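Local coordinates for protein Rho guanine nucleotide exchange factor TIAM2 (Mus musculus, PDB 3A8P) that activates the GTPase Rac1 by stimulating its exchange of GDP for GTP, and carries a PHCCEx module that binds membranes and other proteins, at residues L17-L22 against L51-T56; T24-K27 against L31-V34; L226-L231 against V236-A241. All coordinates share one frame; numbering follows the deposited sequence.

Interaction 1 of 3, residues L17-L22 against L51-T56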
loop_
_atom_site.group_PDB
_atom_site.type_symbol
_atom_site.label_atom_id
_atom_site.label_comp_id
_atom_site.label_asym_id
_atom_site.label_seq_id
_atom_site.Cartn_x
_atom_site.Cartn_y
_atom_site.Cartn_z
ATOM N N LEU A 17 -13.191 -14.769 -7.411
ATOM C CA LEU A 17 -12.176 -13.813 -7.824
ATOM C C LEU A 17 -11.026 -14.492 -8.539
ATOM O O LEU A 17 -10.591 -15.576 -8.147
ATOM C CB LEU A 17 -11.593 -13.071 -6.621
ATOM C CG LEU A 17 -12.446 -12.102 -5.813
ATOM C CD1 LEU A 17 -11.610 -11.588 -4.656
ATOM C CD2 LEU A 17 -12.919 -10.940 -6.695
ATOM N N PHE A 18 -10.546 -13.862 -9.601
ATOM C CA PHE A 18 -9.385 -14.382 -10.296
ATOM C C PHE A 18 -8.255 -13.721 -9.530
ATOM O O PHE A 18 -8.351 -12.547 -9.145
ATOM C CB PHE A 18 -9.402 -13.987 -11.774
ATOM C CG PHE A 18 -10.149 -14.969 -12.637
ATOM C CD1 PHE A 18 -9.500 -16.086 -13.161
ATOM C CD2 PHE A 18 -11.518 -14.822 -12.862
ATOM C CE1 PHE A 18 -10.204 -17.051 -13.899
ATOM C CE2 PHE A 18 -12.234 -15.777 -13.594
ATOM C CZ PHE A 18 -11.576 -16.895 -14.113
ATOM N N PHE A 19 -7.200 -14.486 -9.290
ATOM C CA PHE A 19 -6.062 -14.032 -8.501
ATOM C C PHE A 19 -4.727 -14.246 -9.201
ATOM O O PHE A 19 -4.526 -15.238 -9.903
ATOM C CB PHE A 19 -6.085 -14.784 -7.169
ATOM C CG PHE A 19 -4.848 -14.619 -6.347
ATOM C CD1 PHE A 19 -4.569 -13.410 -5.714
ATOM C CD2 PHE A 19 -3.971 -15.684 -6.179
ATOM C CE1 PHE A 19 -3.436 -13.266 -4.923
ATOM C CE2 PHE A 19 -2.826 -15.549 -5.386
ATOM C CZ PHE A 19 -2.560 -14.338 -4.756
ATOM N N LYS A 20 -3.808 -13.311 -8.993
ATOM C CA LYS A 20 -2.494 -13.395 -9.597
ATOM C C LYS A 20 -1.474 -12.595 -8.802
ATOM O O LYS A 20 -1.602 -11.378 -8.655
ATOM C CB LYS A 20 -2.556 -12.872 -11.034
ATOM C CG LYS A 20 -1.243 -12.898 -11.794
ATOM C CD LYS A 20 -1.465 -12.422 -13.219
ATOM C CE LYS A 20 -0.201 -12.496 -14.048
ATOM N NZ LYS A 20 -0.485 -12.216 -15.486
ATOM N N PRO A 21 -0.455 -13.275 -8.256
ATOM C CA PRO A 21 0.587 -12.597 -7.484
ATOM C C PRO A 21 1.418 -11.793 -8.479
ATOM O O PRO A 21 1.678 -12.259 -9.592
ATOM C CB PRO A 21 1.355 -13.758 -6.857
ATOM C CG PRO A 21 1.227 -14.834 -7.891
ATOM C CD PRO A 21 -0.223 -14.731 -8.294
ATOM N N LEU A 22 1.826 -10.588 -8.089
ATOM C CA LEU A 22 2.586 -9.725 -8.988
ATOM C C LEU A 22 3.999 -9.366 -8.531
ATOM O O LEU A 22 4.951 -9.452 -9.309
ATOM C CB LEU A 22 1.798 -8.432 -9.238
ATOM C CG LEU A 22 2.396 -7.420 -10.214
ATOM C CD1 LEU A 22 2.543 -8.064 -11.583
ATOM C CD2 LEU A 22 1.503 -6.192 -10.296
ATOM N N LEU A 51 -7.889 -12.940 4.047
ATOM C CA LEU A 51 -8.562 -13.371 2.832
ATOM C C LEU A 51 -8.260 -14.854 2.697
ATOM O O LEU A 51 -7.100 -15.243 2.572
ATOM C CB LEU A 51 -8.026 -12.616 1.604
ATOM C CG LEU A 51 -8.433 -11.145 1.457
ATOM C CD1 LEU A 51 -7.559 -10.445 0.405
ATOM C CD2 LEU A 51 -9.916 -11.080 1.071
ATOM N N LEU A 52 -9.303 -15.678 2.746
ATOM C CA LEU A 52 -9.161 -17.127 2.618
ATOM C C LEU A 52 -9.553 -17.544 1.210
ATOM O O LEU A 52 -10.606 -17.155 0.709
ATOM C CB LEU A 52 -10.057 -17.833 3.631
ATOM C CG LEU A 52 -9.793 -17.438 5.083
ATOM C CD1 LEU A 52 -10.846 -18.059 5.984
ATOM C CD2 LEU A 52 -8.388 -17.892 5.484
ATOM N N PHE A 53 -8.699 -18.336 0.577
ATOM C CA PHE A 53 -8.942 -18.793 -0.783
ATOM C C PHE A 53 -9.370 -20.256 -0.813
ATOM O O PHE A 53 -8.665 -21.120 -0.308
ATOM C CB PHE A 53 -7.676 -18.620 -1.625
ATOM C CG PHE A 53 -7.264 -17.189 -1.826
ATOM C CD1 PHE A 53 -7.178 -16.652 -3.108
ATOM C CD2 PHE A 53 -6.960 -16.376 -0.740
ATOM C CE1 PHE A 53 -6.793 -15.325 -3.306
ATOM C CE2 PHE A 53 -6.572 -15.042 -0.928
ATOM C CZ PHE A 53 -6.489 -14.520 -2.215
ATOM N N TYR A 54 -10.527 -20.525 -1.408
ATOM C CA TYR A 54 -11.048 -21.883 -1.519
ATOM C C TYR A 54 -11.123 -22.217 -3.001
ATOM O O TYR A 54 -11.516 -21.372 -3.808
ATOM C CB TYR A 54 -12.453 -21.968 -0.922
ATOM C CG TYR A 54 -12.515 -21.686 0.554
ATOM C CD1 TYR A 54 -12.426 -22.723 1.491
ATOM C CD2 TYR A 54 -12.668 -20.385 1.022
ATOM C CE1 TYR A 54 -12.495 -22.462 2.859
ATOM C CE2 TYR A 54 -12.736 -20.114 2.379
ATOM C CZ TYR A 54 -12.652 -21.155 3.292
ATOM O OH TYR A 54 -12.749 -20.879 4.632
ATOM N N GLU A 55 -10.758 -23.439 -3.368
ATOM C CA GLU A 55 -10.819 -23.815 -4.771
ATOM C C GLU A 55 -12.229 -24.134 -5.259
ATOM O O GLU A 55 -12.452 -24.289 -6.459
ATOM C CB GLU A 55 -9.864 -24.980 -5.046
ATOM C CG GLU A 55 -8.497 -24.495 -5.530
ATOM C CD GLU A 55 -7.408 -25.541 -5.417
ATOM O OE1 GLU A 55 -6.279 -25.264 -5.880
ATOM O OE2 GLU A 55 -7.676 -26.629 -4.859
ATOM N N THR A 56 -13.187 -24.217 -4.341
ATOM C CA THR A 56 -14.563 -24.498 -4.730
ATOM C C THR A 56 -15.545 -23.656 -3.926
ATOM O O THR A 56 -15.264 -23.267 -2.793
ATOM C CB THR A 56 -14.923 -25.992 -4.538
ATOM O OG1 THR A 56 -14.940 -26.307 -3.140
ATOM C CG2 THR A 56 -13.900 -26.883 -5.237
#
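In the curved antiparallel sheet of the first PH domain, F19 of strand 11-26 meets F53 of strand 50-54 in an edge-to-face aromatic pair. The evidence for a T-shaped rather than a stacked arrangement is twofold: the ring planes lie 63° apart, and CE1 of F53 stands over one face of F19, displaced toward the rim. The ring centroids are spaced 4.9 Å apart. F53 CE1 comes within 3.7 Å of F19 CG; F53 CZ follows at 4.1 Å from F19 CD1. A chi1 of 169° turns the F19 ring away from its own backbone nitrogen and under F53 CE1, whereas F53 has CG beside the backbone N (chi1 -65°), and the two side chains cross at about a right angle. The opposite face of F19 has P21 N lying 4.2 Å above it, and L51 O lies in plane at the edge of F53. No hydrogen bond joins the two segments, because each strand pairs instead with strand 40-47 between them. From that strand Y42 sets its ring edge-to-face with F53, while F104 of strand 101-105 meets the F19 ring. Aromatic side chains thus line up across neighbouring strands, F53 buried and F19 partly exposed, in the bent beta-sheet of the PH fold.

Interaction 2 of 3, residues T24-K27 against L31-V34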
loop_
_atom_site.group_PDB
_atom_site.type_symbol
_atom_site.label_atom_id
_atom_site.label_comp_id
_atom_site.label_asym_id
_atom_site.label_seq_id
_atom_site.Cartn_x
_atom_site.Cartn_y
_atom_site.Cartn_z
ATOM N N THR A 24 6.911 -9.511 -5.094
ATOM C CA THR A 24 7.262 -10.094 -3.808
ATOM C C THR A 24 8.613 -9.564 -3.334
ATOM O O THR A 24 9.444 -9.143 -4.135
ATOM C CB THR A 24 7.324 -11.634 -3.873
ATOM O OG1 THR A 24 7.541 -12.147 -2.553
ATOM C CG2 THR A 24 8.462 -12.096 -4.779
ATOM N N LEU A 25 8.819 -9.590 -2.023
ATOM C CA LEU A 25 10.055 -9.108 -1.419
ATOM C C LEU A 25 11.025 -10.268 -1.211
ATOM O O LEU A 25 10.807 -11.122 -0.351
ATOM C CB LEU A 25 9.736 -8.443 -0.080
ATOM C CG LEU A 25 10.857 -7.752 0.693
ATOM C CD1 LEU A 25 11.412 -6.598 -0.126
ATOM C CD2 LEU A 25 10.313 -7.248 2.017
ATOM N N GLN A 26 12.090 -10.299 -2.003
ATOM C CA GLN A 26 13.087 -11.362 -1.899
ATOM C C GLN A 26 14.203 -11.032 -0.910
ATOM O O GLN A 26 14.345 -9.883 -0.483
ATOM C CB GLN A 26 13.691 -11.646 -3.274
ATOM C CG GLN A 26 12.691 -12.189 -4.278
ATOM C CD GLN A 26 12.038 -13.483 -3.820
ATOM O OE1 GLN A 26 11.366 -13.523 -2.789
ATOM N NE2 GLN A 26 12.232 -14.550 -4.588
ATOM N N LYS A 27 14.983 -12.049 -0.544
ATOM C CA LYS A 27 16.094 -11.861 0.385
ATOM C C LYS A 27 16.865 -10.644 -0.093
ATOM O O LYS A 27 16.846 -10.332 -1.285
ATOM C CB LYS A 27 17.011 -13.089 0.397
ATOM C CG LYS A 27 16.396 -14.326 1.039
ATOM C CD LYS A 27 15.920 -14.038 2.460
ATOM C CE LYS A 27 17.053 -13.530 3.339
ATOM N NZ LYS A 27 16.580 -13.162 4.702
ATOM N N LEU A 31 12.624 -5.854 -4.153
ATOM C CA LEU A 31 11.389 -6.261 -4.810
ATOM C C LEU A 31 11.678 -6.935 -6.143
ATOM O O LEU A 31 12.645 -6.599 -6.819
ATOM C CB LEU A 31 10.496 -5.044 -5.059
ATOM C CG LEU A 31 10.025 -4.219 -3.861
ATOM C CD1 LEU A 31 9.216 -3.027 -4.354
ATOM C CD2 LEU A 31 9.188 -5.096 -2.935
ATOM N N GLU A 32 10.839 -7.892 -6.517
ATOM C CA GLU A 32 11.001 -8.566 -7.795
ATOM C C GLU A 32 9.657 -9.090 -8.278
ATOM O O GLU A 32 8.789 -9.423 -7.476
ATOM C CB GLU A 32 11.996 -9.726 -7.684
ATOM C CG GLU A 32 11.413 -11.009 -7.122
ATOM C CD GLU A 32 12.344 -12.199 -7.304
ATOM O OE1 GLU A 32 11.972 -13.314 -6.877
ATOM O OE2 GLU A 32 13.446 -12.019 -7.875
ATOM N N LEU A 33 9.484 -9.150 -9.591
ATOM C CA LEU A 33 8.244 -9.663 -10.153
ATOM C C LEU A 33 8.180 -11.156 -9.875
ATOM O O LEU A 33 9.178 -11.859 -10.023
ATOM C CB LEU A 33 8.201 -9.424 -11.660
ATOM C CG LEU A 33 8.056 -7.972 -12.108
ATOM C CD1 LEU A 33 8.096 -7.893 -13.625
ATOM C CD2 LEU A 33 6.743 -7.412 -11.581
ATOM N N VAL A 34 7.016 -11.637 -9.452
ATOM C CA VAL A 34 6.848 -13.055 -9.172
ATOM C C VAL A 34 6.980 -13.803 -10.493
ATOM O O VAL A 34 6.418 -13.389 -11.507
ATOM C CB VAL A 34 5.469 -13.347 -8.558
ATOM C CG1 VAL A 34 5.313 -14.840 -8.319
ATOM C CG2 VAL A 34 5.310 -12.579 -7.257
#
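T24 and E32 form an antiparallel hydrogen-bonded pair, with L25 and L31 the adjoining non-hydrogen-bonded pair, in the beta hairpin of strands 11-26 and 30-33 of the PH domain. Both bonds of the first pair measure 3.0 Å: T24 N donates to E32 O, and E32 N donates to T24 O. The first is the straighter, with 163° at the hydrogen, and the bond from E32 N is more bent. A weaker CA-H...O contact adds L31 CA to the surroundings of T24 O, which therefore receives two donors. The local directions of strands 24-26 and 31-33 differ by 123°, well short of a flat antiparallel 180°, so the hairpin is strongly twisted here.

The pairs place their side chains on two faces. On the one with L25 and L31, the leucines touch through single methyl groups, L25 CD1 to L31 CD2 at 3.9 Å. L31 also packs against L231 of helix 222-231 and A241 of helix 236-245, so this face turns toward the CC-Ex helices.

On the other face T24 and E32 run side by side. T24 OG1 is drawn to a hydrogen bond with D100 OD1, which probably holds the threonine's rotation. With OG1 anti to the backbone N (chi1 -174°), the methyl sits between the N and the carbonyl carbon. There CG2 lies 3.9 Å from E32 CG and 3.8 Å from E32 O, while CG2 of V34 approaches the same T24 methyl to 4.0 Å.

Interaction 3 of 3, residues L226-L231 against V236-A241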
loop_
_atom_site.group_PDB
_atom_site.type_symbol
_atom_site.label_atom_id
_atom_site.label_comp_id
_atom_site.label_asym_id
_atom_site.label_seq_id
_atom_site.Cartn_x
_atom_site.Cartn_y
_atom_site.Cartn_z
ATOM N N LEU A 226 13.398 5.310 -9.887
ATOM C CA LEU A 226 14.335 4.480 -10.641
ATOM C C LEU A 226 14.235 3.020 -10.217
ATOM O O LEU A 226 14.266 2.120 -11.053
ATOM C CB LEU A 226 15.775 4.969 -10.445
ATOM C CG LEU A 226 16.244 6.127 -11.332
ATOM C CD1 LEU A 226 15.313 7.325 -11.195
ATOM C CD2 LEU A 226 17.664 6.507 -10.941
ATOM N N ALA A 227 14.118 2.785 -8.916
ATOM C CA ALA A 227 14.016 1.423 -8.420
ATOM C C ALA A 227 12.720 0.789 -8.914
ATOM O O ALA A 227 12.711 -0.365 -9.357
ATOM C CB ALA A 227 14.072 1.407 -6.897
ATOM N N LEU A 228 11.624 1.540 -8.848
ATOM C CA LEU A 228 10.350 1.010 -9.304
ATOM C C LEU A 228 10.432 0.775 -10.801
ATOM O O LEU A 228 9.865 -0.187 -11.320
ATOM C CB LEU A 228 9.198 1.971 -8.952
ATOM C CG LEU A 228 8.906 2.020 -7.440
ATOM C CD1 LEU A 228 7.696 2.869 -7.164
ATOM C CD2 LEU A 228 8.684 0.607 -6.910
ATOM N N GLY A 229 11.163 1.646 -11.488
ATOM C CA GLY A 229 11.334 1.506 -12.922
ATOM C C GLY A 229 12.094 0.236 -13.279
ATOM O O GLY A 229 11.776 -0.420 -14.272
ATOM N N ARG A 230 13.104 -0.116 -12.483
ATOM C CA ARG A 230 13.866 -1.337 -12.753
ATOM C C ARG A 230 12.995 -2.546 -12.424
ATOM O O ARG A 230 13.147 -3.611 -13.016
ATOM C CB ARG A 230 15.156 -1.391 -11.922
ATOM C CG ARG A 230 16.258 -0.464 -12.400
ATOM C CD ARG A 230 17.562 -0.731 -11.649
ATOM N NE ARG A 230 17.495 -0.364 -10.236
ATOM C CZ ARG A 230 17.650 0.875 -9.778
ATOM N NH1 ARG A 230 17.886 1.872 -10.621
ATOM N NH2 ARG A 230 17.565 1.123 -8.476
ATOM N N LEU A 231 12.084 -2.372 -11.471
ATOM C CA LEU A 231 11.183 -3.446 -11.081
ATOM C C LEU A 231 10.322 -3.766 -12.292
ATOM O O LEU A 231 10.132 -4.925 -12.641
ATOM C CB LEU A 231 10.274 -3.001 -9.934
ATOM C CG LEU A 231 9.489 -4.056 -9.140
ATOM C CD1 LEU A 231 8.422 -3.342 -8.326
ATOM C CD2 LEU A 231 8.842 -5.076 -10.052
ATOM N N VAL A 236 1.070 3.245 -7.229
ATOM C CA VAL A 236 0.895 3.401 -5.797
ATOM C C VAL A 236 1.194 2.071 -5.095
ATOM O O VAL A 236 1.863 2.040 -4.065
ATOM C CB VAL A 236 -0.555 3.854 -5.474
ATOM C CG1 VAL A 236 -0.882 3.586 -4.010
ATOM C CG2 VAL A 236 -0.702 5.347 -5.774
ATOM N N SER A 237 0.706 0.973 -5.667
ATOM C CA SER A 237 0.906 -0.356 -5.080
ATOM C C SER A 237 2.380 -0.764 -4.973
ATOM O O SER A 237 2.810 -1.278 -3.933
ATOM C CB SER A 237 0.143 -1.419 -5.892
ATOM O OG SER A 237 -1.247 -1.123 -5.963
ATOM N N SER A 238 3.150 -0.570 -6.046
ATOM C CA SER A 238 4.562 -0.931 -5.997
ATOM C C SER A 238 5.307 0.060 -5.091
ATOM O O SER A 238 6.250 -0.325 -4.408
ATOM C CB SER A 238 5.186 -0.969 -7.411
ATOM O OG SER A 238 5.084 0.268 -8.096
ATOM N N PHE A 239 4.865 1.320 -5.072
ATOM C CA PHE A 239 5.489 2.348 -4.224
ATOM C C PHE A 239 5.265 1.942 -2.762
ATOM O O PHE A 239 6.161 2.065 -1.922
ATOM C CB PHE A 239 4.866 3.723 -4.534
ATOM C CG PHE A 239 5.486 4.884 -3.782
ATOM C CD1 PHE A 239 6.805 4.838 -3.337
ATOM C CD2 PHE A 239 4.743 6.033 -3.540
ATOM C CE1 PHE A 239 7.378 5.928 -2.651
ATOM C CE2 PHE A 239 5.300 7.126 -2.856
ATOM C CZ PHE A 239 6.622 7.071 -2.411
ATOM N N HIS A 240 4.073 1.429 -2.473
ATOM C CA HIS A 240 3.748 0.971 -1.124
ATOM C C HIS A 240 4.675 -0.193 -0.757
ATOM O O HIS A 240 5.224 -0.250 0.351
ATOM C CB HIS A 240 2.299 0.473 -1.048
ATOM C CG HIS A 240 1.888 0.032 0.325
ATOM N ND1 HIS A 240 0.841 -0.839 0.547
ATOM C CD2 HIS A 240 2.368 0.362 1.548
ATOM C CE1 HIS A 240 0.697 -1.028 1.847
ATOM N NE2 HIS A 240 1.612 -0.310 2.478
ATOM N N ALA A 241 4.818 -1.132 -1.691
ATOM C CA ALA A 241 5.673 -2.295 -1.487
ATOM C C ALA A 241 7.104 -1.844 -1.225
ATOM O O ALA A 241 7.801 -2.424 -0.386
ATOM C CB ALA A 241 5.624 -3.207 -2.704
#
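L228 meets S238 and F239 with both prongs of its forked end, which lies against the first turn of helix 236-245. Its CD2 lies 3.6 Å from the carbonyl oxygen S238 O, and its CD1 is 3.7 Å from F239 CA. CD1 also touches F239 CB, at 4.0 Å. Both methyls pack beside S238 OG at 3.8 Å in van der Waals contact only, and no hydrogen bond joins the segments. One turn further along, L231 adds CD1 against S238 CB at 4.1 Å. An alanine in place of L228 would probably open a gap beside S238 and F239, with L231 left as the main contact from its helix.

The two helices form a corner across a four-residue connection within the CC-Ex domain. Their local segments run at 112° to each other, and the axes come no closer than 10.5 Å, a spacing that the leucine side chains bridge. L228 and S238 also mark the nearest backbone approach, with their CA atoms 6.9 Å apart.

What positions S238 lies in the connection itself. Its OG, held between the backbone N and the carbonyl carbon (chi1 59°), hydrogen-bonds to S235 N and V233 O. The bond to S235 N is consistent with one half of a capping box at the start of the helix, and together the two bonds satisfy this buried hydroxyl.

Farther out, F239 packs on E189 and M193 of the long helix 171-206 and on L216 of helix 213-217. Toward the PH sheet, L231 rests on L31 and L33, while H240 ND1 hydrogen-bonds to S95 OG of strand 91-95.

How the interactions relate
Interactions 1 and 2 share strand 11-26 and one PH-domain sheet, with centres 19 Å apart; along the chain the 24-27/31-34 hairpin is nested within the loop that interaction 1 closes. They touch where L22 O probably accepts a hydrogen bond from V34 N, at 3.0 Å. Interaction 3 follows later, in the CC-Ex domain, its centre 11 Å from interaction 2 and 23 Å from interaction 1, which it does not touch. Interaction 2 is thus the bridge: L33 CD2 packs on L231 CD2 at 3.5 Å. The geometry indicates that the C-terminal helices return to the PH sheet, making PH and CC-Ex one continuous module.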